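PDB 1BHE: polygalacturonase from Pectobacterium carotovorum subsp. carotovorum, which hydrolyses the alpha-1,4 bonds between galacturonosyl units of polygalacturonic acid and so takes part in the maceration and soft-rotting of plant tissue. Local coordinates for residues A[7-11]-A[162-166]; A[50-55]-A[70-76]; A[65-69]-A[114-119]; A[98-102]-A[149-153]. All coordinates share one frame; numbering follows the deposited sequence.

Interaction 1 of 4, residues A[7-11]-A[162-166]; sequences SEPKT and FTLYN
Thr163 and Tyr165, two outward-facing residues of strand 162-165 in the right-handed parallel beta-helix of this family 28 enzyme, receive the irregular N-terminal arm 7-11 on the outer surface of the solenoid. Thr163 contributes its methyl group: CG2 packs against the CB-CG edge of the proline, 3.8 Å from CB of Pro9. Tyr165 carries most of the contact. With CG anti to the backbone N (chi1 178°), its ring reaches out beneath the arm, and Pro9 sits on one face, CB lying 3.9 Å from the centroid of the Tyr165 ring in a CH-pi contact. CG of Pro9 is shifted toward the ring's rim, 3.6 Å from CD1 of Tyr165. The opposite face is covered by CB of the next residue, Asn166, so the ring is held between the proline and its own neighbour. In the ring plane, the phenol OH donates a 2.7 Å hydrogen bond to OE2 of Glu8, which it meets on the anti side, 30° out of the carboxylate plane; the same oxygen forms a salt bridge with Lys189, which would favour a charged carboxylate. At the corner that follows the strand, ND2 of Asn166 donates to a water at 3.1 Å, and this water lies 2.9 Å from OG1 of Thr11.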
loop_
_atom_site.group_PDB
_atom_site.type_symbol
_atom_site.label_atom_id
_atom_site.label_comp_id
_atom_site.label_asym_id
_atom_site.label_seq_id
_atom_site.Cartn_x
_atom_site.Cartn_y
_atom_site.Cartn_z
ATOM N N SER A 7 -11.968 -3.736 16.048
ATOM C CA SER A 7 -12.852 -2.596 16.320
ATOM C C SER A 7 -12.012 -1.326 16.235
ATOM O O SER A 7 -10.790 -1.446 16.093
ATOM C CB SER A 7 -13.572 -2.746 17.654
ATOM O OG SER A 7 -12.661 -2.835 18.729
ATOM N N GLU A 8 -12.637 -0.155 16.181
ATOM C CA GLU A 8 -11.877 1.076 15.977
ATOM C C GLU A 8 -10.751 1.234 16.993
ATOM O O GLU A 8 -10.937 1.106 18.198
ATOM C CB GLU A 8 -12.787 2.307 16.053
ATOM C CG GLU A 8 -12.141 3.600 15.588
ATOM C CD GLU A 8 -13.106 4.717 15.257
ATOM O OE1 GLU A 8 -14.338 4.528 15.333
ATOM O OE2 GLU A 8 -12.647 5.825 14.903
ATOM N N PRO A 9 -9.553 1.530 16.495
ATOM C CA PRO A 9 -8.394 1.760 17.327
ATOM C C PRO A 9 -8.602 2.899 18.319
ATOM O O PRO A 9 -9.377 3.822 18.074
ATOM C CB PRO A 9 -7.303 2.171 16.327
ATOM C CG PRO A 9 -7.726 1.534 15.047
ATOM C CD PRO A 9 -9.235 1.685 15.050
ATOM N N LYS A 10 -7.901 2.848 19.435
ATOM C CA LYS A 10 -7.935 3.899 20.445
ATOM C C LYS A 10 -6.531 4.495 20.511
ATOM O O LYS A 10 -5.564 3.722 20.481
ATOM C CB LYS A 10 -8.341 3.360 21.813
ATOM C CG LYS A 10 -9.764 2.827 21.880
ATOM C CD LYS A 10 -10.270 2.852 23.320
ATOM C CE LYS A 10 -11.481 1.945 23.481
ATOM N NZ LYS A 10 -12.634 2.451 22.685
ATOM N N THR A 11 -6.392 5.818 20.527
ATOM C CA THR A 11 -5.024 6.350 20.551
ATOM C C THR A 11 -4.389 6.226 21.929
ATOM O O THR A 11 -5.004 6.562 22.937
ATOM C CB THR A 11 -5.011 7.821 20.152
ATOM O OG1 THR A 11 -5.862 7.971 18.992
ATOM C CG2 THR A 11 -3.639 8.380 19.842
ATOM N N PHE A 162 -0.059 -4.479 14.412
ATOM C CA PHE A 162 0.386 -3.115 14.168
ATOM C C PHE A 162 -0.850 -2.274 13.834
ATOM O O PHE A 162 -1.745 -2.780 13.150
ATOM C CB PHE A 162 1.372 -3.055 12.991
ATOM C CG PHE A 162 2.028 -1.708 12.824
ATOM C CD1 PHE A 162 1.422 -0.698 12.099
ATOM C CD2 PHE A 162 3.246 -1.450 13.422
ATOM C CE1 PHE A 162 2.025 0.545 11.974
ATOM C CE2 PHE A 162 3.849 -0.211 13.312
ATOM C CZ PHE A 162 3.242 0.792 12.585
ATOM N N THR A 163 -0.904 -1.030 14.283
ATOM C CA THR A 163 -2.054 -0.168 14.039
ATOM C C THR A 163 -1.656 1.115 13.309
ATOM O O THR A 163 -0.673 1.746 13.679
ATOM C CB THR A 163 -2.719 0.246 15.378
ATOM O OG1 THR A 163 -3.227 -0.923 16.029
ATOM C CG2 THR A 163 -3.866 1.228 15.139
ATOM N N LEU A 164 -2.424 1.500 12.308
ATOM C CA LEU A 164 -2.260 2.739 11.562
ATOM C C LEU A 164 -3.622 3.453 11.655
ATOM O O LEU A 164 -4.571 2.946 11.051
ATOM C CB LEU A 164 -1.978 2.465 10.096
ATOM C CG LEU A 164 -0.963 3.239 9.282
ATOM C CD1 LEU A 164 -1.372 3.318 7.811
ATOM C CD2 LEU A 164 -0.613 4.612 9.824
ATOM N N TYR A 165 -3.718 4.537 12.419
ATOM C CA TYR A 165 -5.036 5.125 12.641
ATOM C C TYR A 165 -5.161 6.633 12.536
ATOM O O TYR A 165 -4.337 7.354 13.096
ATOM C CB TYR A 165 -5.422 4.749 14.091
ATOM C CG TYR A 165 -6.745 5.309 14.569
ATOM C CD1 TYR A 165 -7.944 4.967 13.970
ATOM C CD2 TYR A 165 -6.771 6.185 15.654
ATOM C CE1 TYR A 165 -9.148 5.482 14.431
ATOM C CE2 TYR A 165 -7.967 6.696 16.126
ATOM C CZ TYR A 165 -9.148 6.346 15.505
ATOM O OH TYR A 165 -10.343 6.863 15.976
ATOM N N ASN A 166 -6.264 7.073 11.922
ATOM C CA ASN A 166 -6.611 8.498 11.920
ATOM C C ASN A 166 -5.423 9.355 11.539
ATOM O O ASN A 166 -5.055 10.241 12.300
ATOM C CB ASN A 166 -7.105 8.800 13.341
ATOM C CG ASN A 166 -7.717 10.168 13.555
ATOM O OD1 ASN A 166 -8.264 10.760 12.628
ATOM N ND2 ASN A 166 -7.602 10.679 14.780
HETATM O O HOH W 1 -5.366 9.328 16.446
#

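Interaction 2 of 4, residues A[50-55]-A[70-76]; sequences SVFLSG and GVTLRAV
Parallel strands 51-54 and 72-75 lie side by side, Val51 beside Thr72, with Ser50 and Val71 leading in. Five backbone bonds join them in alternation, running from Thr72 N to Ser50 O (2.9 Å) at one end to Val76 N and Ser54 O (3.0 Å) at the other. That last donor stands above the carbonyl plane of Ser54, where the pairing gives way to loop. The strands belong to the right-handed parallel beta-helix of the pectin-degrading enzymes, in which residues at equivalent positions of successive turns stack on one another. On the face of Phe52 and Leu73, CD1 of Leu73 touches CB of Phe52 at 3.9 Å, while CG1 of Val71 meets the phenylalanine ring in its plane, 3.8 Å from CD1 of Phe52. Ile29 of helix 26-33 packs against both Phe52 and Leu73. The other face carries Val51, Leu53 and Arg74. A bend at chi3 (-72°) folds the arginine back so that CG1 of Val51 lies over one face of the guanidinium, 3.6 Å from NH1 of Arg74, while NE forms a salt bridge with Asp120. One water accepts from Ser50 OG and, at 2.8 Å, from Thr72 OG1, and donates to Gly70 O.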
loop_
_atom_site.group_PDB
_atom_site.type_symbol
_atom_site.label_atom_id
_atom_site.label_comp_id
_atom_site.label_asym_id
_atom_site.label_seq_id
_atom_site.Cartn_x
_atom_site.Cartn_y
_atom_site.Cartn_z
ATOM N N SER A 50 5.498 23.814 13.042
ATOM C CA SER A 50 4.586 22.682 13.162
ATOM C C SER A 50 5.125 21.527 12.316
ATOM O O SER A 50 4.387 20.617 11.956
ATOM C CB SER A 50 3.189 23.074 12.684
ATOM O OG SER A 50 3.240 23.360 11.290
ATOM N N VAL A 51 6.404 21.619 11.948
ATOM C CA VAL A 51 7.020 20.619 11.080
ATOM C C VAL A 51 8.245 19.985 11.729
ATOM O O VAL A 51 9.190 20.682 12.110
ATOM C CB VAL A 51 7.448 21.229 9.725
ATOM C CG1 VAL A 51 8.108 20.181 8.827
ATOM C CG2 VAL A 51 6.279 21.852 8.974
ATOM N N PHE A 52 8.236 18.668 11.868
ATOM C CA PHE A 52 9.384 17.906 12.340
ATOM C C PHE A 52 10.112 17.371 11.099
ATOM O O PHE A 52 9.539 16.557 10.370
ATOM C CB PHE A 52 8.986 16.747 13.245
ATOM C CG PHE A 52 8.502 17.134 14.616
ATOM C CD1 PHE A 52 7.165 17.392 14.846
ATOM C CD2 PHE A 52 9.395 17.223 15.674
ATOM C CE1 PHE A 52 6.717 17.744 16.105
ATOM C CE2 PHE A 52 8.955 17.577 16.941
ATOM C CZ PHE A 52 7.615 17.831 17.156
ATOM N N LEU A 53 11.310 17.873 10.846
ATOM C CA LEU A 53 12.093 17.452 9.677
ATOM C C LEU A 53 13.040 16.343 10.116
ATOM O O LEU A 53 13.852 16.553 11.025
ATOM C CB LEU A 53 12.838 18.655 9.108
ATOM C CG LEU A 53 13.277 18.621 7.646
ATOM C CD1 LEU A 53 12.118 18.323 6.705
ATOM C CD2 LEU A 53 13.926 19.946 7.259
ATOM N N SER A 54 12.920 15.160 9.522
ATOM C CA SER A 54 13.709 14.019 9.981
ATOM C C SER A 54 14.114 13.051 8.881
ATOM O O SER A 54 13.509 12.980 7.817
ATOM C CB SER A 54 12.830 13.255 10.999
ATOM O OG SER A 54 13.393 12.023 11.406
ATOM N N GLY A 55 15.135 12.259 9.190
ATOM C CA GLY A 55 15.577 11.165 8.335
ATOM C C GLY A 55 14.975 9.886 8.929
ATOM O O GLY A 55 14.060 9.940 9.755
ATOM N N GLY A 70 -2.666 19.348 12.512
ATOM C CA GLY A 70 -1.890 20.476 12.029
ATOM C C GLY A 70 -0.384 20.308 12.070
ATOM O O GLY A 70 0.336 21.248 11.707
ATOM N N VAL A 71 0.136 19.193 12.573
ATOM C CA VAL A 71 1.573 18.971 12.658
ATOM C C VAL A 71 1.959 18.015 11.525
ATOM O O VAL A 71 1.156 17.158 11.149
ATOM C CB VAL A 71 1.990 18.396 14.022
ATOM C CG1 VAL A 71 3.438 17.934 14.069
ATOM C CG2 VAL A 71 1.771 19.441 15.118
ATOM N N THR A 72 3.159 18.204 10.999
ATOM C CA THR A 72 3.649 17.359 9.918
ATOM C C THR A 72 4.996 16.746 10.288
ATOM O O THR A 72 5.888 17.455 10.762
ATOM C CB THR A 72 3.815 18.180 8.623
ATOM O OG1 THR A 72 2.558 18.790 8.276
ATOM C CG2 THR A 72 4.264 17.309 7.461
ATOM N N LEU A 73 5.135 15.442 10.092
ATOM C CA LEU A 73 6.439 14.776 10.229
ATOM C C LEU A 73 6.900 14.646 8.773
ATOM O O LEU A 73 6.281 13.904 8.002
ATOM C CB LEU A 73 6.307 13.441 10.933
ATOM C CG LEU A 73 7.530 12.517 10.934
ATOM C CD1 LEU A 73 8.701 13.159 11.668
ATOM C CD2 LEU A 73 7.198 11.174 11.570
ATOM N N ARG A 74 7.909 15.402 8.388
ATOM C CA ARG A 74 8.377 15.453 7.010
ATOM C C ARG A 74 9.748 14.853 6.767
ATOM O O ARG A 74 10.718 15.170 7.459
ATOM C CB ARG A 74 8.384 16.936 6.592
ATOM C CG ARG A 74 8.698 17.223 5.131
ATOM C CD ARG A 74 8.628 18.729 4.856
ATOM N NE ARG A 74 7.242 19.185 4.881
ATOM C CZ ARG A 74 6.834 20.422 5.145
ATOM N NH1 ARG A 74 7.689 21.393 5.417
ATOM N NH2 ARG A 74 5.535 20.685 5.145
ATOM N N ALA A 75 9.821 13.989 5.753
ATOM C CA ALA A 75 11.072 13.333 5.386
ATOM C C ALA A 75 12.018 14.314 4.700
ATOM O O ALA A 75 11.620 14.995 3.746
ATOM C CB ALA A 75 10.790 12.133 4.485
ATOM N N VAL A 76 13.255 14.398 5.185
ATOM C CA VAL A 76 14.204 15.333 4.581
ATOM C C VAL A 76 14.413 14.994 3.115
ATOM O O VAL A 76 14.424 13.824 2.718
ATOM C CB VAL A 76 15.547 15.391 5.326
ATOM C CG1 VAL A 76 15.325 15.922 6.737
ATOM C CG2 VAL A 76 16.233 14.033 5.383
HETATM O O HOH W 2 2.269 21.264 9.513
#

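Interaction 3 of 4, residues A[65-69]-A[114-119]; sequences LLIDK and YGPGTI
Leu65 and Ile67 bracket Tyr114 along one edge of its strand: Tyr114 N donates to Leu65 O at 2.8 Å, and Ile67 N donates to Tyr114 O at 2.9 Å. Beyond this parallel pairing, Ile67 O accepts a third bond, 2.9 Å from Gly117 N, with the donor well above the carbonyl plane. The chain has by then left the strand, through a cis peptide bond between Gly115 and Pro116. Gly117 lies tight against Asp68, its CA 3.1 Å from Asp68 O, while CG2 of Ile67 packs on the same CA. These segments follow a corner of the right-handed parallel beta-helix, where successive coils turn together from one face of the solenoid to the next. Inside the corner, Ile67 points CD1 onto CG1 of Ile119, a close 3.5 Å contact in which the two side chains cross at about a right angle. On the other face, CD1 of Leu66 packs at 3.9 Å on CB of Tyr114, whose ring carries Leu65 O at its edge. Outside, the aliphatic chain of Lys69 runs along the tip of the proline, with Lys69 CG 3.4 Å from Pro116 CG. In the next shell, Thr11 leans on both Leu66 and Tyr114, Leu169 backs Ile119, and OD1 of Asp68 forms a salt bridge with Arg43 and OD2 a hydrogen bond with Ser45.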
loop_
_atom_site.group_PDB
_atom_site.type_symbol
_atom_site.label_atom_id
_atom_site.label_comp_id
_atom_site.label_asym_id
_atom_site.label_seq_id
_atom_site.Cartn_x
_atom_site.Cartn_y
_atom_site.Cartn_z
ATOM N N LEU A 65 3.805 6.225 17.602
ATOM C CA LEU A 65 4.032 7.608 17.231
ATOM C C LEU A 65 2.653 8.277 17.146
ATOM O O LEU A 65 1.731 7.703 16.564
ATOM C CB LEU A 65 4.705 7.781 15.881
ATOM C CG LEU A 65 6.131 8.282 15.765
ATOM C CD1 LEU A 65 6.443 8.623 14.305
ATOM C CD2 LEU A 65 6.438 9.474 16.655
ATOM N N LEU A 66 2.554 9.461 17.707
ATOM C CA LEU A 66 1.319 10.237 17.699
ATOM C C LEU A 66 1.613 11.628 17.142
ATOM O O LEU A 66 2.513 12.301 17.645
ATOM C CB LEU A 66 0.768 10.344 19.122
ATOM C CG LEU A 66 -0.354 11.363 19.353
ATOM C CD1 LEU A 66 -1.537 11.067 18.444
ATOM C CD2 LEU A 66 -0.781 11.358 20.818
ATOM N N ILE A 67 0.944 12.007 16.059
ATOM C CA ILE A 67 1.199 13.294 15.401
ATOM C C ILE A 67 -0.037 14.178 15.529
ATOM O O ILE A 67 -1.120 13.792 15.097
ATOM C CB ILE A 67 1.538 13.116 13.911
ATOM C CG1 ILE A 67 2.555 11.988 13.706
ATOM C CG2 ILE A 67 2.070 14.411 13.304
ATOM C CD1 ILE A 67 2.772 11.589 12.262
ATOM N N ASP A 68 0.084 15.328 16.175
ATOM C CA ASP A 68 -1.059 16.201 16.413
ATOM C C ASP A 68 -1.687 16.780 15.147
ATOM O O ASP A 68 -1.036 16.962 14.121
ATOM C CB ASP A 68 -0.629 17.387 17.282
ATOM C CG ASP A 68 -0.423 17.099 18.743
ATOM O OD1 ASP A 68 -0.532 15.939 19.192
ATOM O OD2 ASP A 68 -0.129 18.071 19.484
ATOM N N LYS A 69 -2.961 17.162 15.263
ATOM C CA LYS A 69 -3.650 17.872 14.197
ATOM C C LYS A 69 -2.805 19.084 13.798
ATOM O O LYS A 69 -2.250 19.753 14.668
ATOM C CB LYS A 69 -5.027 18.397 14.613
ATOM C CG LYS A 69 -5.837 17.557 15.568
ATOM C CD LYS A 69 -7.322 17.579 15.222
ATOM C CE LYS A 69 -8.124 16.603 16.064
ATOM N NZ LYS A 69 -9.262 16.020 15.289
ATOM N N TYR A 114 -0.299 7.071 14.799
ATOM C CA TYR A 114 -1.583 7.734 15.003
ATOM C C TYR A 114 -1.544 9.206 14.600
ATOM O O TYR A 114 -0.515 9.856 14.816
ATOM C CB TYR A 114 -1.972 7.656 16.503
ATOM C CG TYR A 114 -2.124 6.237 17.017
ATOM C CD1 TYR A 114 -1.017 5.482 17.390
ATOM C CD2 TYR A 114 -3.367 5.628 17.072
ATOM C CE1 TYR A 114 -1.147 4.160 17.780
ATOM C CE2 TYR A 114 -3.515 4.313 17.484
ATOM C CZ TYR A 114 -2.396 3.584 17.826
ATOM O OH TYR A 114 -2.539 2.277 18.238
ATOM N N GLY A 115 -2.632 9.727 14.049
ATOM C CA GLY A 115 -2.743 11.142 13.696
ATOM C C GLY A 115 -3.637 11.884 14.691
ATOM O O GLY A 115 -3.579 11.614 15.884
ATOM N N PRO A 116 -4.345 12.910 14.219
ATOM C CA PRO A 116 -4.545 13.201 12.826
ATOM C C PRO A 116 -3.615 14.162 12.121
ATOM O O PRO A 116 -4.004 14.766 11.114
ATOM C CB PRO A 116 -5.979 13.772 12.805
ATOM C CG PRO A 116 -6.047 14.542 14.080
ATOM C CD PRO A 116 -5.228 13.762 15.072
ATOM N N GLY A 117 -2.365 14.207 12.540
ATOM C CA GLY A 117 -1.310 14.908 11.829
ATOM C C GLY A 117 -1.005 14.191 10.510
ATOM O O GLY A 117 -1.674 13.249 10.094
ATOM N N THR A 118 0.023 14.684 9.838
ATOM C CA THR A 118 0.467 14.214 8.542
ATOM C C THR A 118 1.912 13.741 8.505
ATOM O O THR A 118 2.785 14.279 9.179
ATOM C CB THR A 118 0.356 15.422 7.563
ATOM O OG1 THR A 118 -1.016 15.844 7.514
ATOM C CG2 THR A 118 0.822 15.083 6.162
ATOM N N ILE A 119 2.160 12.738 7.669
ATOM C CA ILE A 119 3.502 12.259 7.363
ATOM C C ILE A 119 3.702 12.604 5.875
ATOM O O ILE A 119 2.913 12.167 5.035
ATOM C CB ILE A 119 3.709 10.762 7.599
ATOM C CG1 ILE A 119 3.481 10.443 9.081
ATOM C CG2 ILE A 119 5.114 10.347 7.160
ATOM C CD1 ILE A 119 3.499 8.971 9.439
#

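Interaction 4 of 4, residues A[98-102]-A[149-153]; sequences GCDAF and NTPRL
Cys99 lays its side chain across the backbone of 149-151. CB lies 3.7 Å from Pro151 N. With SG beside the backbone N (chi1 -51°), the sulfur comes to 3.3 Å from Asn149 O and also touches CD of Pro151, while its disulfide with Cys89 closes the loop that carries it. The two segments are loops of successive coils of the right-handed parallel beta-helix and run nearly parallel, joined by this sulfur packing, two direct hydrogen bonds and a water. At one end Asn149 OD1 accepts from Gly98 N at 2.8 Å and also from Gly96 N, and its ND2 donates to Val91 O and Asp93 OD1, so the amide's rotation is fixed. The water donates to Cys99 O at 2.9 Å and accepts from Arg152 N. At the other end Phe102 N donates to Arg152 O at 2.8 Å, just where the strands begin, and the side chains of Phe102 and Leu153 lie side by side, their CD2 atoms 4.1 Å apart. Set beside the well-bonded Asn149 amide, Asp100 O, buried 3.4 Å from CB of Pro151 without a polar partner, probably carries a desolvation cost.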
loop_
_atom_site.group_PDB
_atom_site.type_symbol
_atom_site.label_atom_id
_atom_site.label_comp_id
_atom_site.label_asym_id
_atom_site.label_seq_id
_atom_site.Cartn_x
_atom_site.Cartn_y
_atom_site.Cartn_z
ATOM N N GLY A 98 18.299 0.298 -2.201
ATOM C CA GLY A 98 19.293 1.233 -1.735
ATOM C C GLY A 98 18.877 2.231 -0.674
ATOM O O GLY A 98 19.763 2.863 -0.084
ATOM N N CYS A 99 17.582 2.412 -0.390
ATOM C CA CYS A 99 17.174 3.370 0.624
ATOM C C CYS A 99 16.375 2.782 1.789
ATOM O O CYS A 99 15.474 1.965 1.582
ATOM C CB CYS A 99 16.269 4.460 0.035
ATOM S SG CYS A 99 16.834 5.308 -1.446
ATOM N N ASP A 100 16.671 3.262 2.994
ATOM C CA ASP A 100 15.897 2.838 4.163
ATOM C C ASP A 100 14.538 3.540 4.058
ATOM O O ASP A 100 14.447 4.569 3.377
ATOM C CB ASP A 100 16.566 3.221 5.475
ATOM C CG ASP A 100 17.822 2.419 5.773
ATOM O OD1 ASP A 100 17.896 1.243 5.378
ATOM O OD2 ASP A 100 18.740 2.984 6.398
ATOM N N ALA A 101 13.520 3.045 4.756
ATOM C CA ALA A 101 12.222 3.713 4.734
ATOM C C ALA A 101 12.255 4.887 5.710
ATOM O O ALA A 101 13.205 4.998 6.493
ATOM C CB ALA A 101 11.103 2.751 5.110
ATOM N N PHE A 102 11.235 5.729 5.675
ATOM C CA PHE A 102 11.174 6.848 6.617
ATOM C C PHE A 102 10.935 6.335 8.029
ATOM O O PHE A 102 11.639 6.706 8.974
ATOM C CB PHE A 102 10.103 7.844 6.193
ATOM C CG PHE A 102 10.066 9.142 6.944
ATOM C CD1 PHE A 102 11.161 9.625 7.638
ATOM C CD2 PHE A 102 8.898 9.899 6.924
ATOM C CE1 PHE A 102 11.101 10.828 8.320
ATOM C CE2 PHE A 102 8.835 11.106 7.599
ATOM C CZ PHE A 102 9.935 11.561 8.296
ATOM N N ASN A 149 16.054 3.841 -6.662
ATOM C CA ASN A 149 16.250 3.636 -5.231
ATOM C C ASN A 149 15.639 4.846 -4.538
ATOM O O ASN A 149 16.205 5.938 -4.582
ATOM C CB ASN A 149 17.715 3.456 -4.858
ATOM C CG ASN A 149 18.307 2.215 -5.506
ATOM O OD1 ASN A 149 18.320 1.146 -4.897
ATOM N ND2 ASN A 149 18.769 2.383 -6.745
ATOM N N THR A 150 14.455 4.692 -3.954
ATOM C CA THR A 150 13.755 5.768 -3.265
ATOM C C THR A 150 13.124 5.200 -1.984
ATOM O O THR A 150 12.705 4.044 -1.963
ATOM C CB THR A 150 12.622 6.396 -4.093
ATOM O OG1 THR A 150 11.654 5.374 -4.397
ATOM C CG2 THR A 150 13.059 7.034 -5.408
ATOM N N PRO A 151 13.019 5.995 -0.930
ATOM C CA PRO A 151 12.460 5.556 0.332
ATOM C C PRO A 151 10.958 5.340 0.385
ATOM O O PRO A 151 10.151 6.158 -0.065
ATOM C CB PRO A 151 12.835 6.662 1.317
ATOM C CG PRO A 151 13.432 7.777 0.559
ATOM C CD PRO A 151 13.508 7.395 -0.887
ATOM N N ARG A 152 10.541 4.221 0.977
ATOM C CA ARG A 152 9.148 3.985 1.337
ATOM C C ARG A 152 8.803 4.802 2.580
ATOM O O ARG A 152 9.718 5.101 3.360
ATOM C CB ARG A 152 8.903 2.502 1.640
ATOM C CG ARG A 152 8.961 1.649 0.372
ATOM C CD ARG A 152 8.896 0.165 0.719
ATOM N NE ARG A 152 8.786 -0.653 -0.494
ATOM C CZ ARG A 152 8.939 -1.973 -0.517
ATOM N NH1 ARG A 152 9.209 -2.648 0.591
ATOM N NH2 ARG A 152 8.824 -2.615 -1.676
ATOM N N LEU A 153 7.541 5.172 2.769
ATOM C CA LEU A 153 7.174 5.958 3.943
ATOM C C LEU A 153 7.164 5.110 5.213
ATOM O O LEU A 153 7.791 5.440 6.217
ATOM C CB LEU A 153 5.801 6.592 3.805
ATOM C CG LEU A 153 5.599 7.976 3.229
ATOM C CD1 LEU A 153 4.204 8.471 3.627
ATOM C CD2 LEU A 153 6.649 8.999 3.635
HETATM O O HOH W 3 12.590 1.970 1.620
#

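How the interactions relate
All four contacts gather around the N-terminal coils of the beta-helix. Interactions 2 and 3 have centres 10 Å apart and share strand pairing: Leu73 N lies 2.8 Å from Thr118 O, and Val71 O 3.0 Å from Thr118 N. Interaction 3 also adjoins interaction 1, where Tyr165 O lies 3.1 Å from Gly115 N and Tyr114 packs beside Thr163. Phe102 of interaction 4 touches interactions 2 and 3, its CE1 3.3 Å from Ser54 O and its CD2 3.8 Å from CG2 of Ile119. Interactions 1 and 4 stay apart, their centres about 24 Å from each other. Interaction 4 contains Thr150, whose side chain is about 10 Å from that of Asp223, the predicted proton donor.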